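Local structure of vestitone reductase (Medicago sativa, 2P4H) at residues 1-7 / 25-31; 75-79 / 234-238; 223-227 / 307-311; 253-257 / 285-289. The protein catalyses the stereospecific NADPH-dependent reduction of (3R)-vestitone to the isoflavan-4-ol DMI, the penultimate step in making the defence compound medicarpin. All coordinates share one frame; numbering follows the deposited sequence.

Contact 1 (1-7 / 25-31); sequences KGRVCVT and GYSVNTT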
loop_
_atom_site.group_PDB
_atom_site.type_symbol
_atom_site.label_atom_id
_atom_site.label_comp_id
_atom_site.label_asym_id
_atom_site.label_seq_id
_atom_site.Cartn_x
_atom_site.Cartn_y
_atom_site.Cartn_z
ATOM N N LYS A 1 0.955 -16.376 17.272
ATOM C CA LYS A 1 1.859 -15.242 17.615
ATOM C C LYS A 1 1.068 -14.022 18.070
ATOM O O LYS A 1 1.641 -12.982 18.396
ATOM C CB LYS A 1 2.716 -14.881 16.403
ATOM C CG LYS A 1 3.581 -16.028 15.912
ATOM C CD LYS A 1 4.385 -15.634 14.689
ATOM C CE LYS A 1 5.253 -16.789 14.221
ATOM N NZ LYS A 1 6.031 -16.449 12.998
ATOM N N GLY A 2 -0.253 -14.152 18.091
ATOM C CA GLY A 2 -1.092 -13.046 18.510
ATOM C C GLY A 2 -2.124 -12.674 17.467
ATOM O O GLY A 2 -2.099 -13.176 16.344
ATOM N N ARG A 3 -3.035 -11.785 17.843
ATOM C CA ARG A 3 -4.090 -11.349 16.943
ATOM C C ARG A 3 -3.816 -9.955 16.389
ATOM O O ARG A 3 -3.404 -9.053 17.115
ATOM C CB ARG A 3 -5.432 -11.369 17.680
ATOM C CG ARG A 3 -6.638 -11.124 16.798
ATOM C CD ARG A 3 -7.896 -11.640 17.468
ATOM N NE ARG A 3 -7.807 -13.079 17.711
ATOM C CZ ARG A 3 -8.718 -13.787 18.371
ATOM N NH1 ARG A 3 -9.798 -13.194 18.861
ATOM N NH2 ARG A 3 -8.544 -15.090 18.545
ATOM N N VAL A 4 -4.038 -9.791 15.090
ATOM C CA VAL A 4 -3.825 -8.506 14.439
ATOM C C VAL A 4 -5.107 -8.062 13.744
ATOM O O VAL A 4 -5.763 -8.857 13.072
ATOM C CB VAL A 4 -2.691 -8.593 13.386
ATOM C CG1 VAL A 4 -2.546 -7.264 12.654
ATOM C CG2 VAL A 4 -1.382 -8.963 14.067
ATOM N N CYS A 5 -5.470 -6.795 13.922
ATOM C CA CYS A 5 -6.665 -6.259 13.279
ATOM C C CYS A 5 -6.245 -5.559 11.993
ATOM O O CYS A 5 -5.408 -4.654 12.019
ATOM C CB CYS A 5 -7.379 -5.261 14.194
ATOM S SG CYS A 5 -8.901 -4.585 13.472
ATOM N N VAL A 6 -6.834 -5.983 10.880
ATOM C CA VAL A 6 -6.538 -5.421 9.565
ATOM C C VAL A 6 -7.784 -4.762 8.983
ATOM O O VAL A 6 -8.810 -5.418 8.823
ATOM C CB VAL A 6 -6.096 -6.525 8.572
ATOM C CG1 VAL A 6 -5.761 -5.913 7.219
ATOM C CG2 VAL A 6 -4.899 -7.287 9.120
ATOM N N THR A 7 -7.710 -3.472 8.672
ATOM C CA THR A 7 -8.860 -2.807 8.069
ATOM C C THR A 7 -8.743 -2.958 6.555
ATOM O O THR A 7 -7.651 -3.206 6.037
ATOM C CB THR A 7 -8.919 -1.307 8.411
ATOM O OG1 THR A 7 -7.776 -0.645 7.854
ATOM C CG2 THR A 7 -8.950 -1.106 9.914
ATOM N N GLY A 25 1.393 -17.639 11.224
ATOM C CA GLY A 25 0.993 -17.996 12.575
ATOM C C GLY A 25 0.148 -17.032 13.385
ATOM O O GLY A 25 -0.089 -17.274 14.567
ATOM N N TYR A 26 -0.305 -15.942 12.778
ATOM C CA TYR A 26 -1.132 -14.984 13.501
ATOM C C TYR A 26 -2.617 -15.261 13.307
ATOM O O TYR A 26 -3.014 -15.962 12.375
ATOM C CB TYR A 26 -0.875 -13.553 13.018
ATOM C CG TYR A 26 0.465 -12.964 13.383
ATOM C CD1 TYR A 26 1.600 -13.216 12.612
ATOM C CD2 TYR A 26 0.590 -12.124 14.489
ATOM C CE1 TYR A 26 2.828 -12.638 12.934
ATOM C CE2 TYR A 26 1.809 -11.546 14.818
ATOM C CZ TYR A 26 2.921 -11.805 14.038
ATOM O OH TYR A 26 4.122 -11.216 14.364
ATOM N N SER A 27 -3.430 -14.715 14.207
ATOM C CA SER A 27 -4.874 -14.816 14.089
ATOM C C SER A 27 -5.243 -13.430 13.558
ATOM O O SER A 27 -4.484 -12.473 13.750
ATOM C CB SER A 27 -5.533 -15.098 15.446
ATOM O OG SER A 27 -5.127 -14.181 16.444
ATOM N N VAL A 28 -6.387 -13.310 12.898
ATOM C CA VAL A 28 -6.761 -12.032 12.303
ATOM C C VAL A 28 -8.198 -11.567 12.495
ATOM O O VAL A 28 -9.140 -12.341 12.338
ATOM C CB VAL A 28 -6.490 -12.066 10.778
ATOM C CG1 VAL A 28 -6.858 -10.736 10.141
ATOM C CG2 VAL A 28 -5.032 -12.405 10.520
ATOM N N ASN A 29 -8.343 -10.291 12.838
ATOM C CA ASN A 29 -9.646 -9.648 12.978
ATOM C C ASN A 29 -9.642 -8.693 11.794
ATOM O O ASN A 29 -8.618 -8.071 11.512
ATOM C CB ASN A 29 -9.740 -8.823 14.264
ATOM C CG ASN A 29 -10.008 -9.664 15.495
ATOM O OD1 ASN A 29 -10.002 -9.149 16.616
ATOM N ND2 ASN A 29 -10.256 -10.953 15.300
ATOM N N THR A 30 -10.758 -8.570 11.092
ATOM C CA THR A 30 -10.783 -7.661 9.958
ATOM C C THR A 30 -12.110 -6.937 9.794
ATOM O O THR A 30 -13.170 -7.444 10.181
ATOM C CB THR A 30 -10.440 -8.406 8.634
ATOM O OG1 THR A 30 -10.248 -7.453 7.577
ATOM C CG2 THR A 30 -11.566 -9.357 8.240
ATOM N N THR A 31 -12.025 -5.730 9.248
ATOM C CA THR A 31 -13.189 -4.909 8.953
ATOM C C THR A 31 -13.077 -4.690 7.447
ATOM O O THR A 31 -11.967 -4.567 6.916
ATOM C CB THR A 31 -13.161 -3.556 9.715
ATOM O OG1 THR A 31 -11.987 -2.814 9.365
ATOM C CG2 THR A 31 -13.169 -3.798 11.213
HETATM O O HOH W 1 -3.108 -16.006 17.752
#
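The first beta-alpha-beta unit of the Rossmann fold sets Arg3 to Val6 alongside Ser27 to Thr30 as parallel neighbours, with helix 12-23 making the crossover. Backbone bonds alternate between the strands: Ser27 N to Gly2 O, Val4 N to Ser27 O, Asn29 N to Val4 O, and Val6 N to Asn29 O at 2.8 Å. Val6 O takes two donors, Thr30 OG1 at 2.8 Å and Thr31 N at 3.3 Å, arriving from opposite faces of its carbonyl plane. Thr30 reaches it because OG1 stands anti to its own N (chi1 -170°); a beta-branched residue suits the strand and here also spends its hydroxyl on the backbone. Val4, Val6 and Val28 share a sheet face and pack against Leu21 of helix 12-23, with Val6 CG2 4.1 Å from Val28 CG1. On the other face the Arg3 chain bends at chi3 (-61°), and NE donates within the guanidinium plane to Ser27 OG at 3.2 Å, a bond for which serine supplies the hydroxyl acceptor. Ahead of the strands, Lys1 CB sits over the centre of the Tyr26 ring in a CH-pi contact, 3.8 Å from the centroid, while Gly2 O lies at the ring edge and Tyr26 OH bonds to Glu239. Lys1 N bonds to Gly25 O at 3.0 Å. Gly25, with positive phi, is the C-prime residue of the Schellman motif ending helix 12-23, a backbone shape that calls for glycine. Thr30 also lies against Gly9, one of the predicted NADP(+)-binding glycines, as befits the dinucleotide-binding beta-alpha-beta unit of a Rossmann fold.

Contact 2 (75-79 / 234-238); sequences CVGIF and HIYLL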
loop_
_atom_site.group_PDB
_atom_site.type_symbol
_atom_site.label_atom_id
_atom_site.label_comp_id
_atom_site.label_asym_id
_atom_site.label_seq_id
_atom_site.Cartn_x
_atom_site.Cartn_y
_atom_site.Cartn_z
ATOM N N CYS A 75 -5.823 -7.389 20.554
ATOM C CA CYS A 75 -4.874 -7.414 19.444
ATOM C C CYS A 75 -3.496 -6.865 19.796
ATOM O O CYS A 75 -3.368 -5.920 20.572
ATOM C CB CYS A 75 -5.438 -6.633 18.254
ATOM S SG CYS A 75 -6.834 -7.434 17.448
ATOM N N VAL A 76 -2.464 -7.468 19.212
ATOM C CA VAL A 76 -1.092 -7.037 19.449
ATOM C C VAL A 76 -0.686 -6.010 18.399
ATOM O O VAL A 76 0.290 -5.284 18.568
ATOM C CB VAL A 76 -0.110 -8.232 19.401
ATOM C CG1 VAL A 76 -0.457 -9.229 20.496
ATOM C CG2 VAL A 76 -0.161 -8.903 18.036
ATOM N N GLY A 77 -1.447 -5.951 17.311
ATOM C CA GLY A 77 -1.145 -4.996 16.264
ATOM C C GLY A 77 -2.373 -4.598 15.472
ATOM O O GLY A 77 -3.365 -5.329 15.431
ATOM N N ILE A 78 -2.304 -3.419 14.860
ATOM C CA ILE A 78 -3.377 -2.903 14.024
ATOM C C ILE A 78 -2.736 -2.431 12.727
ATOM O O ILE A 78 -1.818 -1.603 12.747
ATOM C CB ILE A 78 -4.104 -1.695 14.670
ATOM C CG1 ILE A 78 -4.830 -2.128 15.947
ATOM C CG2 ILE A 78 -5.101 -1.097 13.678
ATOM C CD1 ILE A 78 -5.400 -0.958 16.748
ATOM N N PHE A 79 -3.198 -2.981 11.609
ATOM C CA PHE A 79 -2.700 -2.595 10.293
ATOM C C PHE A 79 -3.859 -1.873 9.616
ATOM O O PHE A 79 -4.817 -2.501 9.157
ATOM C CB PHE A 79 -2.302 -3.820 9.459
ATOM C CG PHE A 79 -1.158 -4.626 10.033
ATOM C CD1 PHE A 79 -0.379 -4.138 11.079
ATOM C CD2 PHE A 79 -0.849 -5.875 9.498
ATOM C CE1 PHE A 79 0.690 -4.883 11.585
ATOM C CE2 PHE A 79 0.216 -6.627 9.995
ATOM C CZ PHE A 79 0.987 -6.130 11.039
ATOM N N HIS A 234 5.278 -5.180 7.184
ATOM C CA HIS A 234 4.310 -4.968 8.258
ATOM C C HIS A 234 4.642 -5.869 9.442
ATOM O O HIS A 234 4.692 -5.419 10.585
ATOM C CB HIS A 234 2.883 -5.283 7.781
ATOM C CG HIS A 234 2.233 -4.170 7.017
ATOM N ND1 HIS A 234 1.248 -3.368 7.554
ATOM C CD2 HIS A 234 2.415 -3.741 5.746
ATOM C CE1 HIS A 234 0.852 -2.493 6.646
ATOM N NE2 HIS A 234 1.545 -2.699 5.540
ATOM N N ILE A 235 4.872 -7.147 9.163
ATOM C CA ILE A 235 5.187 -8.096 10.221
ATOM C C ILE A 235 6.518 -7.748 10.886
ATOM O O ILE A 235 6.646 -7.816 12.108
ATOM C CB ILE A 235 5.213 -9.536 9.662
ATOM C CG1 ILE A 235 3.805 -9.925 9.198
ATOM C CG2 ILE A 235 5.708 -10.509 10.729
ATOM C CD1 ILE A 235 3.720 -11.288 8.529
ATOM N N TYR A 236 7.502 -7.355 10.085
ATOM C CA TYR A 236 8.808 -6.988 10.621
ATOM C C TYR A 236 8.707 -5.818 11.601
ATOM O O TYR A 236 9.256 -5.865 12.705
ATOM C CB TYR A 236 9.765 -6.608 9.486
ATOM C CG TYR A 236 11.152 -6.265 9.980
ATOM C CD1 TYR A 236 12.091 -7.267 10.227
ATOM C CD2 TYR A 236 11.503 -4.947 10.263
ATOM C CE1 TYR A 236 13.343 -6.964 10.749
ATOM C CE2 TYR A 236 12.753 -4.630 10.790
ATOM C CZ TYR A 236 13.668 -5.644 11.029
ATOM O OH TYR A 236 14.906 -5.334 11.541
ATOM N N LEU A 237 8.003 -4.766 11.199
ATOM C CA LEU A 237 7.860 -3.588 12.045
ATOM C C LEU A 237 6.999 -3.849 13.278
ATOM O O LEU A 237 7.111 -3.143 14.281
ATOM C CB LEU A 237 7.307 -2.426 11.218
ATOM C CG LEU A 237 8.299 -1.972 10.139
ATOM C CD1 LEU A 237 7.622 -1.018 9.168
ATOM C CD2 LEU A 237 9.506 -1.316 10.799
ATOM N N LEU A 238 6.142 -4.859 13.208
ATOM C CA LEU A 238 5.310 -5.213 14.350
ATOM C C LEU A 238 6.145 -5.993 15.368
ATOM O O LEU A 238 6.004 -5.799 16.575
ATOM C CB LEU A 238 4.132 -6.087 13.907
ATOM C CG LEU A 238 3.356 -6.792 15.028
ATOM C CD1 LEU A 238 2.636 -5.768 15.892
ATOM C CD2 LEU A 238 2.363 -7.770 14.422
#
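His234 meets Phe79 first, turning the edge of its imidazole toward the phenyl face in an edge-to-face pair whose centroids are 4.9 Å apart and whose planes stand at 60°. The same residue adds its methylene: His234 CB lies over the phenyl face, 4.0 Å from the centroid of the Phe79 ring, as a CH-pi contact. With CG anti to the carbonyl carbon (chi1 -63°), the Phe79 ring is carried toward the helix, and a flat apolar ring suits this buried place, where Ile17 and Leu21 of helix 12-23 also touch it. Ile235 follows; its beta carbon points away from the strand, the side chain touches Asn24 and Ser20, and the residue meets Phe79 chiefly through its backbone N, 4.4 Å from Phe79 CZ. Strand 77-80 lies inside the parallel Rossmann sheet, and helix 227-239 packs on the sheet face that also receives helix 12-23; the axes of the short segments 77-79 and 234-238 come within 10.1 Å and run roughly antiparallel. One turn after His234, and bonded to its carbonyl through the backbone, Leu238 comes back to the sheet. Its two methyls divide the work: CD2 rests 4.0 Å from Phe79 CZ, while CD1 reaches the strand backbone, 3.6 Å from Val76 O and 3.9 Å from Gly77 CA. Glycine suits position 77, since a beta carbon there would run into Leu238 CD1.

Contact 3 (223-227 / 307-311); sequences HMVHV and DMFDD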
loop_
_atom_site.group_PDB
_atom_site.type_symbol
_atom_site.label_atom_id
_atom_site.label_comp_id
_atom_site.label_asym_id
_atom_site.label_seq_id
_atom_site.Cartn_x
_atom_site.Cartn_y
_atom_site.Cartn_z
ATOM N N HIS A 223 7.981 3.983 -9.333
ATOM C CA HIS A 223 8.560 3.530 -8.071
ATOM C C HIS A 223 7.658 2.321 -7.770
ATOM O O HIS A 223 6.432 2.390 -7.934
ATOM C CB HIS A 223 8.554 4.597 -6.944
ATOM C CG HIS A 223 7.396 5.552 -6.949
ATOM N ND1 HIS A 223 7.575 6.904 -6.748
ATOM C CD2 HIS A 223 6.056 5.353 -6.990
ATOM C CE1 HIS A 223 6.398 7.497 -6.659
ATOM N NE2 HIS A 223 5.459 6.578 -6.803
ATOM N N MET A 224 8.264 1.202 -7.375
ATOM C CA MET A 224 7.510 -0.035 -7.164
ATOM C C MET A 224 7.980 -0.889 -5.990
ATOM O O MET A 224 9.088 -0.708 -5.479
ATOM C CB MET A 224 7.594 -0.891 -8.439
ATOM C CG MET A 224 7.378 -0.125 -9.748
ATOM S SD MET A 224 7.546 -1.162 -11.222
ATOM C CE MET A 224 5.975 -2.008 -11.181
ATOM N N VAL A 225 7.126 -1.830 -5.587
ATOM C CA VAL A 225 7.427 -2.768 -4.505
ATOM C C VAL A 225 6.579 -4.026 -4.696
ATOM O O VAL A 225 5.480 -3.959 -5.242
ATOM C CB VAL A 225 7.126 -2.157 -3.101
ATOM C CG1 VAL A 225 5.629 -1.923 -2.928
ATOM C CG2 VAL A 225 7.658 -3.073 -2.005
ATOM N N HIS A 226 7.106 -5.168 -4.266
ATOM C CA HIS A 226 6.380 -6.433 -4.365
ATOM C C HIS A 226 5.393 -6.465 -3.196
ATOM O O HIS A 226 5.765 -6.190 -2.054
ATOM C CB HIS A 226 7.357 -7.610 -4.260
ATOM C CG HIS A 226 6.750 -8.936 -4.603
ATOM N ND1 HIS A 226 5.707 -9.487 -3.890
ATOM C CD2 HIS A 226 7.044 -9.821 -5.586
ATOM C CE1 HIS A 226 5.384 -10.654 -4.419
ATOM N NE2 HIS A 226 6.180 -10.880 -5.449
ATOM N N VAL A 227 4.138 -6.800 -3.481
ATOM C CA VAL A 227 3.119 -6.837 -2.440
ATOM C C VAL A 227 3.484 -7.720 -1.246
ATOM O O VAL A 227 3.160 -7.383 -0.107
ATOM C CB VAL A 227 1.743 -7.281 -3.016
ATOM C CG1 VAL A 227 1.781 -8.741 -3.431
ATOM C CG2 VAL A 227 0.644 -7.040 -1.987
ATOM N N ASP A 307 10.713 -11.020 -10.014
ATOM C CA ASP A 307 9.723 -11.772 -9.238
ATOM C C ASP A 307 8.397 -11.022 -9.217
ATOM O O ASP A 307 7.325 -11.608 -9.375
ATOM C CB ASP A 307 10.156 -11.952 -7.778
ATOM C CG ASP A 307 11.392 -12.807 -7.620
ATOM O OD1 ASP A 307 11.621 -13.708 -8.456
ATOM O OD2 ASP A 307 12.121 -12.587 -6.628
ATOM N N MET A 308 8.484 -9.715 -8.992
ATOM C CA MET A 308 7.303 -8.863 -8.924
ATOM C C MET A 308 6.476 -8.918 -10.206
ATOM O O MET A 308 5.260 -9.136 -10.163
ATOM C CB MET A 308 7.740 -7.428 -8.632
ATOM C CG MET A 308 6.605 -6.424 -8.576
ATOM S SD MET A 308 7.228 -4.748 -8.375
ATOM C CE MET A 308 8.140 -4.549 -9.901
ATOM N N PHE A 309 7.128 -8.714 -11.345
ATOM C CA PHE A 309 6.425 -8.757 -12.617
ATOM C C PHE A 309 5.908 -10.156 -12.931
ATOM O O PHE A 309 4.794 -10.301 -13.430
ATOM C CB PHE A 309 7.331 -8.271 -13.757
ATOM C CG PHE A 309 7.420 -6.772 -13.864
ATOM C CD1 PHE A 309 6.315 -6.026 -14.266
ATOM C CD2 PHE A 309 8.598 -6.105 -13.544
ATOM C CE1 PHE A 309 6.379 -4.631 -14.346
ATOM C CE2 PHE A 309 8.673 -4.709 -13.619
ATOM C CZ PHE A 309 7.559 -3.973 -14.020
ATOM N N ASP A 310 6.693 -11.189 -12.634
ATOM C CA ASP A 310 6.235 -12.537 -12.940
ATOM C C ASP A 310 5.034 -12.947 -12.106
ATOM O O ASP A 310 4.095 -13.549 -12.628
ATOM C CB ASP A 310 7.348 -13.569 -12.755
ATOM C CG ASP A 310 6.992 -14.902 -13.384
ATOM O OD1 ASP A 310 6.811 -14.937 -14.621
ATOM O OD2 ASP A 310 6.879 -15.904 -12.648
ATOM N N ASP A 311 5.055 -12.631 -10.814
ATOM C CA ASP A 311 3.932 -12.989 -9.959
ATOM C C ASP A 311 2.657 -12.303 -10.435
ATOM O O ASP A 311 1.592 -12.917 -10.475
ATOM C CB ASP A 311 4.219 -12.631 -8.494
ATOM C CG ASP A 311 5.173 -13.611 -7.833
ATOM O OD1 ASP A 311 5.274 -14.755 -8.324
ATOM O OD2 ASP A 311 5.809 -13.256 -6.817
#
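With CG anti to the backbone N (chi1 -169°), His226 sends its imidazole across to helix 305-319, where Asp311, its own CG anti to the carbonyl carbon (chi1 -76°), holds out a carboxylate. The result is a His-carboxylate hydrogen bond joining the end of strand 219-226 to that helix: His226 NE2 donates in the ring plane to the anti lone pair of Asp311 OD2 at 2.8 Å, the two planes 89° apart. Histidine suits this N-cap position because both nitrogens are used, ND1 accepting from Asp228 N at the start of helix 227-239; Tyr303 stacks on the ring. A leucine in its place would probably leave the Asp311 carboxylate without this donor and the first turn of helix 227-239 without its side-chain cap. Further back, flexible methionines fill the space between strand and helix. Met224 CE touches Met308 CE at 3.6 Å and Phe309 CZ at 3.8 Å, and its sulfur makes an oblique Met-aromatic contact with the Phe309 ring, which Met259 and Leu263 of helix 256-266 also touch. Met308 SD lies 3.7 Å from Val225 O, and His226 CD2 lies 3.5 Å from Met308 CA.

Contact 4 (253-257 / 285-289); sequences IVPIE and RLPDL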
loop_
_atom_site.group_PDB
_atom_site.type_symbol
_atom_site.label_atom_id
_atom_site.label_comp_id
_atom_site.label_asym_id
_atom_site.label_seq_id
_atom_site.Cartn_x
_atom_site.Cartn_y
_atom_site.Cartn_z
ATOM N N ILE A 253 12.962 1.381 -8.653
ATOM C CA ILE A 253 12.684 2.581 -9.434
ATOM C C ILE A 253 12.931 2.063 -10.851
ATOM O O ILE A 253 14.045 1.669 -11.212
ATOM C CB ILE A 253 13.575 3.789 -9.024
ATOM C CG1 ILE A 253 13.138 5.021 -9.819
ATOM C CG2 ILE A 253 15.049 3.474 -9.192
ATOM C CD1 ILE A 253 11.686 5.431 -9.569
ATOM N N VAL A 254 11.857 2.039 -11.637
ATOM C CA VAL A 254 11.884 1.441 -12.963
ATOM C C VAL A 254 11.472 2.280 -14.163
ATOM O O VAL A 254 10.285 2.547 -14.367
ATOM C CB VAL A 254 10.985 0.177 -12.951
ATOM C CG1 VAL A 254 11.183 -0.629 -14.221
ATOM C CG2 VAL A 254 11.284 -0.661 -11.706
ATOM N N PRO A 255 12.448 2.700 -14.980
ATOM C CA PRO A 255 12.110 3.495 -16.163
ATOM C C PRO A 255 11.333 2.580 -17.107
ATOM O O PRO A 255 11.597 1.378 -17.166
ATOM C CB PRO A 255 13.476 3.867 -16.734
ATOM C CG PRO A 255 14.356 3.911 -15.519
ATOM C CD PRO A 255 13.905 2.688 -14.749
ATOM N N ILE A 256 10.387 3.136 -17.851
ATOM C CA ILE A 256 9.595 2.318 -18.759
ATOM C C ILE A 256 10.470 1.635 -19.822
ATOM O O ILE A 256 10.126 0.564 -20.325
ATOM C CB ILE A 256 8.465 3.170 -19.407
ATOM C CG1 ILE A 256 7.422 2.256 -20.049
ATOM C CG2 ILE A 256 9.046 4.153 -20.407
ATOM C CD1 ILE A 256 6.118 2.970 -20.372
ATOM N N GLU A 257 11.608 2.244 -20.147
ATOM C CA GLU A 257 12.526 1.669 -21.128
ATOM C C GLU A 257 13.156 0.388 -20.581
ATOM O O GLU A 257 13.326 -0.594 -21.308
ATOM C CB GLU A 257 13.626 2.673 -21.490
ATOM C CG GLU A 257 13.130 3.942 -22.188
ATOM C CD GLU A 257 12.639 5.020 -21.229
ATOM O OE1 GLU A 257 12.235 6.098 -21.717
ATOM O OE2 GLU A 257 12.656 4.811 -19.996
ATOM N N ARG A 285 7.828 11.007 -14.862
ATOM C CA ARG A 285 8.971 10.259 -14.348
ATOM C C ARG A 285 8.914 10.416 -12.832
ATOM O O ARG A 285 9.361 11.427 -12.290
ATOM C CB ARG A 285 10.282 10.843 -14.888
ATOM C CG ARG A 285 10.423 10.803 -16.409
ATOM C CD ARG A 285 10.888 9.438 -16.910
ATOM N NE ARG A 285 10.929 9.383 -18.370
ATOM C CZ ARG A 285 11.364 8.341 -19.076
ATOM N NH1 ARG A 285 11.809 7.252 -18.463
ATOM N NH2 ARG A 285 11.338 8.384 -20.402
ATOM N N LEU A 286 8.355 9.421 -12.150
ATOM C CA LEU A 286 8.212 9.480 -10.699
ATOM C C LEU A 286 9.536 9.395 -9.962
ATOM O O LEU A 286 10.499 8.811 -10.450
ATOM C CB LEU A 286 7.282 8.366 -10.224
ATOM C CG LEU A 286 5.881 8.427 -10.833
ATOM C CD1 LEU A 286 5.086 7.209 -10.398
ATOM C CD2 LEU A 286 5.188 9.713 -10.407
ATOM N N PRO A 287 9.598 9.984 -8.759
ATOM C CA PRO A 287 10.819 9.971 -7.956
ATOM C C PRO A 287 11.098 8.633 -7.294
ATOM O O PRO A 287 10.186 7.846 -7.033
ATOM C CB PRO A 287 10.558 11.066 -6.926
ATOM C CG PRO A 287 9.088 10.947 -6.699
ATOM C CD PRO A 287 8.545 10.780 -8.104
ATOM N N ASP A 288 12.375 8.384 -7.040
ATOM C CA ASP A 288 12.808 7.179 -6.353
ATOM C C ASP A 288 12.566 7.480 -4.871
ATOM O O ASP A 288 13.048 8.491 -4.352
ATOM C CB ASP A 288 14.301 6.948 -6.635
ATOM C CG ASP A 288 14.867 5.725 -5.924
ATOM O OD1 ASP A 288 14.089 4.881 -5.435
ATOM O OD2 ASP A 288 16.109 5.603 -5.876
ATOM N N LEU A 289 11.782 6.641 -4.201
ATOM C CA LEU A 289 11.511 6.838 -2.780
ATOM C C LEU A 289 12.560 6.014 -2.031
ATOM O O LEU A 289 12.377 4.820 -1.781
ATOM C CB LEU A 289 10.082 6.384 -2.442
ATOM C CG LEU A 289 8.992 6.935 -3.377
ATOM C CD1 LEU A 289 7.625 6.469 -2.901
ATOM C CD2 LEU A 289 9.041 8.459 -3.416
#
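Ile253, Arg285 and Asp288 carry this contact, which joins a strand-to-helix junction, strand 252-255 running into helix 256-266, to the 285-289 segment. Both segments border strand 219-226 in the mixed sheet, through backbone hydrogen bonds of Val254 with Phe222 and of Leu286 with Arg221. Arg285 makes the polar end. Its chain bends at chi2 (-82°) and then extends, so the guanidinium arrives end-on at Glu257, in the first turn of the helix. Two nitrogens grip two oxygens: NH2 donates to Glu257 OE1 at 2.8 Å and NH1 to Glu257 OE2 at 3.0 Å, each to a syn lone pair, with the two flat groups 3° from coplanar. Such a paired, nearly straight salt bridge fixes the rotation of both ends, and long arginine suits the span to the helix. Were Glu257 an alanine, the Arg285 guanidinium would probably lose its carboxylate mate and be freer to swing. The apolar end belongs to Ile253, whose beta carbon points toward 285-289 and whose branched side chain can touch both the Asp288 methylene and backbone carbonyls. Asp288 crosses it at a slant, its methylene CB 3.9 Å from Ile253 CG1 and its carboxylate CG 4.0 Å from Ile253 CG2. Aspartate suits this partly exposed place, its methylene meeting carbon. Ile253 CD1 ends 3.7 Å from Leu286 O and 3.8 Å from Pro287 O.

How the contacts relate
Contacts 1 and 2 share the Rossmann sheet, strands 3-7 and 77-80 being neighbours in it; their centres are 9 Å apart, and Arg3 O to Val76 N and Cys5 O to Phe79 N, both 2.8 Å, are probable hydrogen bonds between them. Contacts 3 and 4 meet in the mixed sheet, where His223 ND1 probably bonds to Pro287 O at 2.8 Å and Met224 SD packs on Val254 CG2. Strand 219-226 of contact 3 leads straight into helix 227-239 of contact 2. Of the predicted NADP(+)-binding residues, Gly9 lies beside Thr30 of contact 1 and Leu13 near His234 of contact 2; contact 4, its centre about 34 Å from that of contact 1, lies away from the predicted site.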